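Local coordinates for protein glucose-6-phosphate isomerase (Plasmodium falciparum, PDB 3QKI) that probably catalyses the reversible conversion of glucose 6-phosphate to fructose 6-phosphate, the second step of glycolysis, at residues A[113-117]-A[313-317]. Sequence-based numbering, arbitrary orientation.
Sequences HTALR and FSVTS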
ATOM      1  N   HIS A 113      15.223 -16.307  14.707  1.00 14.02           N
ATOM      2  CA  HIS A 113      14.315 -16.684  13.628  1.00 13.65           C
ATOM      3  C   HIS A 113      15.027 -17.591  12.582  1.00 16.12           C
ATOM      4  O   HIS A 113      14.386 -18.433  11.969  1.00 15.91           O
ATOM      5  CB  HIS A 113      13.685 -15.452  12.973  1.00 14.01           C
ATOM      6  CG  HIS A 113      14.680 -14.428  12.558  1.00 16.07           C
ATOM      7  ND1 HIS A 113      15.116 -13.450  13.441  1.00 17.10           N
ATOM      8  CD2 HIS A 113      15.312 -14.275  11.380  1.00 16.85           C
ATOM      9  CE1 HIS A 113      16.005 -12.740  12.770  1.00 16.55           C
ATOM     10  NE2 HIS A 113      16.152 -13.195  11.520  1.00 16.56           N
ATOM     11  N   THR A 114      16.352 -17.451  12.428  1.00 12.53           N
ATOM     12  CA  THR A 114      17.143 -18.292  11.520  1.00 13.10           C
ATOM     13  C   THR A 114      17.119 -19.779  11.934  1.00 17.01           C
ATOM     14  O   THR A 114      17.220 -20.634  11.067  1.00 16.47           O
ATOM     15  CB  THR A 114      18.595 -17.777  11.376  1.00 19.00           C
ATOM     16  OG1 THR A 114      19.189 -17.666  12.677  1.00 16.29           O
ATOM     17  CG2 THR A 114      18.670 -16.452  10.666  1.00 15.86           C
ATOM     18  N   ALA A 115      16.943 -20.079  13.238  1.00 14.08           N
ATOM     19  CA  ALA A 115      16.885 -21.460  13.746  1.00 11.50           C
ATOM     20  C   ALA A 115      15.614 -22.173  13.292  1.00 16.28           C
ATOM     21  O   ALA A 115      15.616 -23.405  13.172  1.00 13.21           O
ATOM     22  CB  ALA A 115      16.974 -21.470  15.272  1.00 11.01           C
ATOM     23  N   LEU A 116      14.528 -21.395  13.000  1.00 13.68           N
ATOM     24  CA  LEU A 116      13.234 -21.928  12.565  1.00 13.45           C
ATOM     25  C   LEU A 116      13.296 -22.745  11.275  1.00 17.83           C
ATOM     26  O   LEU A 116      12.471 -23.639  11.064  1.00 19.02           O
ATOM     27  CB  LEU A 116      12.200 -20.801  12.395  1.00 13.11           C
ATOM     28  CG  LEU A 116      11.867 -20.015  13.664  1.00 16.54           C
ATOM     29  CD1 LEU A 116      11.134 -18.722  13.320  1.00 15.59           C
ATOM     30  CD2 LEU A 116      11.098 -20.864  14.672  1.00 16.89           C
ATOM     31  N   ARG A 117      14.241 -22.427  10.422  1.00 12.07           N
ATOM     32  CA  ARG A 117      14.361 -23.086   9.127  1.00 11.82           C
ATOM     33  C   ARG A 117      15.585 -24.004   8.976  1.00 16.53           C
ATOM     34  O   ARG A 117      15.834 -24.472   7.872  1.00 16.35           O
ATOM     35  CB  ARG A 117      14.249 -22.069   7.979  1.00 13.48           C
ATOM     36  CG  ARG A 117      15.145 -20.855   8.157  1.00 20.98           C
ATOM     37  CD  ARG A 117      14.369 -19.641   8.640  1.00 12.64           C
ATOM     38  NE  ARG A 117      15.110 -18.450   8.229  1.00 18.46           N
ATOM     39  CZ  ARG A 117      14.675 -17.202   8.324  1.00 25.43           C
ATOM     40  NH1 ARG A 117      13.476 -16.944   8.843  1.00 11.72           N
ATOM     41  NH2 ARG A 117      15.424 -16.203   7.884  1.00 15.92           N
ATOM     42  N   PHE A 313       9.466 -11.311  12.280  1.00 12.43           N
ATOM     43  CA  PHE A 313      10.347 -12.391  11.803  1.00 12.14           C
ATOM     44  C   PHE A 313       9.666 -13.765  12.076  1.00 16.41           C
ATOM     45  O   PHE A 313      10.331 -14.796  12.095  1.00 17.79           O
ATOM     46  CB  PHE A 313      11.693 -12.339  12.565  1.00 14.01           C
ATOM     47  CG  PHE A 313      12.523 -11.090  12.363  1.00 15.54           C
ATOM     48  CD1 PHE A 313      13.385 -10.976  11.272  1.00 18.31           C
ATOM     49  CD2 PHE A 313      12.489 -10.054  13.292  1.00 16.57           C
ATOM     50  CE1 PHE A 313      14.188  -9.841  11.102  1.00 19.06           C
ATOM     51  CE2 PHE A 313      13.278  -8.907  13.114  1.00 19.66           C
ATOM     52  CZ  PHE A 313      14.129  -8.813  12.020  1.00 18.09           C
ATOM     53  N   SER A 314       8.360 -13.772  12.332  1.00 12.45           N
ATOM     54  CA  SER A 314       7.628 -14.981  12.760  1.00 11.46           C
ATOM     55  C   SER A 314       6.995 -15.895  11.703  1.00 14.07           C
ATOM     56  O   SER A 314       6.593 -16.995  12.055  1.00 13.51           O
ATOM     57  CB  SER A 314       6.632 -14.644  13.872  1.00 14.08           C
ATOM     58  OG  SER A 314       5.453 -14.040  13.364  1.00 18.31           O
ATOM     59  N   VAL A 315       6.940 -15.488  10.416  1.00 10.92           N
ATOM     60  CA  VAL A 315       6.330 -16.319   9.356  1.00 10.81           C
ATOM     61  C   VAL A 315       6.919 -17.739   9.243  1.00 17.02           C
ATOM     62  O   VAL A 315       6.169 -18.664   8.929  1.00 16.16           O
ATOM     63  CB  VAL A 315       6.138 -15.617   7.974  1.00 13.62           C
ATOM     64  CG1 VAL A 315       7.467 -15.444   7.254  1.00 13.59           C
ATOM     65  CG2 VAL A 315       5.156 -16.384   7.078  1.00 12.45           C
ATOM     66  N   THR A 316       8.240 -17.917   9.504  1.00 13.68           N
ATOM     67  CA  THR A 316       8.874 -19.237   9.452  1.00 12.78           C
ATOM     68  C   THR A 316       8.676 -20.072  10.728  1.00 15.29           C
ATOM     69  O   THR A 316       9.115 -21.217  10.786  1.00 15.33           O
ATOM     70  CB  THR A 316      10.326 -19.173   8.946  1.00 16.53           C
ATOM     71  OG1 THR A 316      11.105 -18.374   9.850  1.00 16.82           O
ATOM     72  CG2 THR A 316      10.414 -18.645   7.503  1.00 11.06           C
ATOM     73  N   SER A 317       7.960 -19.540  11.717  1.00 11.39           N
ATOM     74  CA  SER A 317       7.609 -20.315  12.917  1.00 10.20           C
ATOM     75  C   SER A 317       6.190 -20.831  12.631  1.00 15.53           C
ATOM     76  O   SER A 317       5.662 -20.559  11.542  1.00 14.43           O
ATOM     77  CB  SER A 317       7.586 -19.423  14.160  1.00  9.24           C
ATOM     78  OG  SER A 317       6.449 -18.564  14.171  1.00 12.57           O
TER
HETATM   79  O   HOH W   1       9.898 -23.496  12.204  1.00 11.71           O
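H113 and L116 face F313 and S317 where two buried loops of the phosphoglucose isomerase fold run side by side. Segment 113-117 has helical backbone angles through L116. Segment 313-317 forms a type I beta turn from S314 to S317, and S317 is the N-cap of helix 318-328. Facing CA atoms are 6.1 Å apart at H113 and F313, and 5.9 Å at L116 and S317. A water donates to both L116 O and T316 O, linking the two backbones.

The rings of H113 and F313 form an offset stack. Their centroids lie 4.2 Å apart and the planes are tilted by 16°. F313 CD1 sits over the centre of the imidazole, and F313 CB adds a CH-pi contact to the same ring. The side chain of F313 is about 8 Å from that of E398, a fructose 6-phosphate site residue; no sugar is bound here.

L116 lies against the turn, with CD1 3.5 Å from T316 OG1 and CD2 beside S317 CB. R117 bends at chi2 (-102°), which brings its guanidinium back over T114 CA. Its edge then meets T316 OG1, with NH1 2.9 Å away. D344 and E534 form salt bridges to R117 NE and NH2, and probably compensate its buried charge.

S317 N closes the turn on S314 O, and S317 OG donates to the same oxygen at 2.6 Å, on a lone pair in the carbonyl plane.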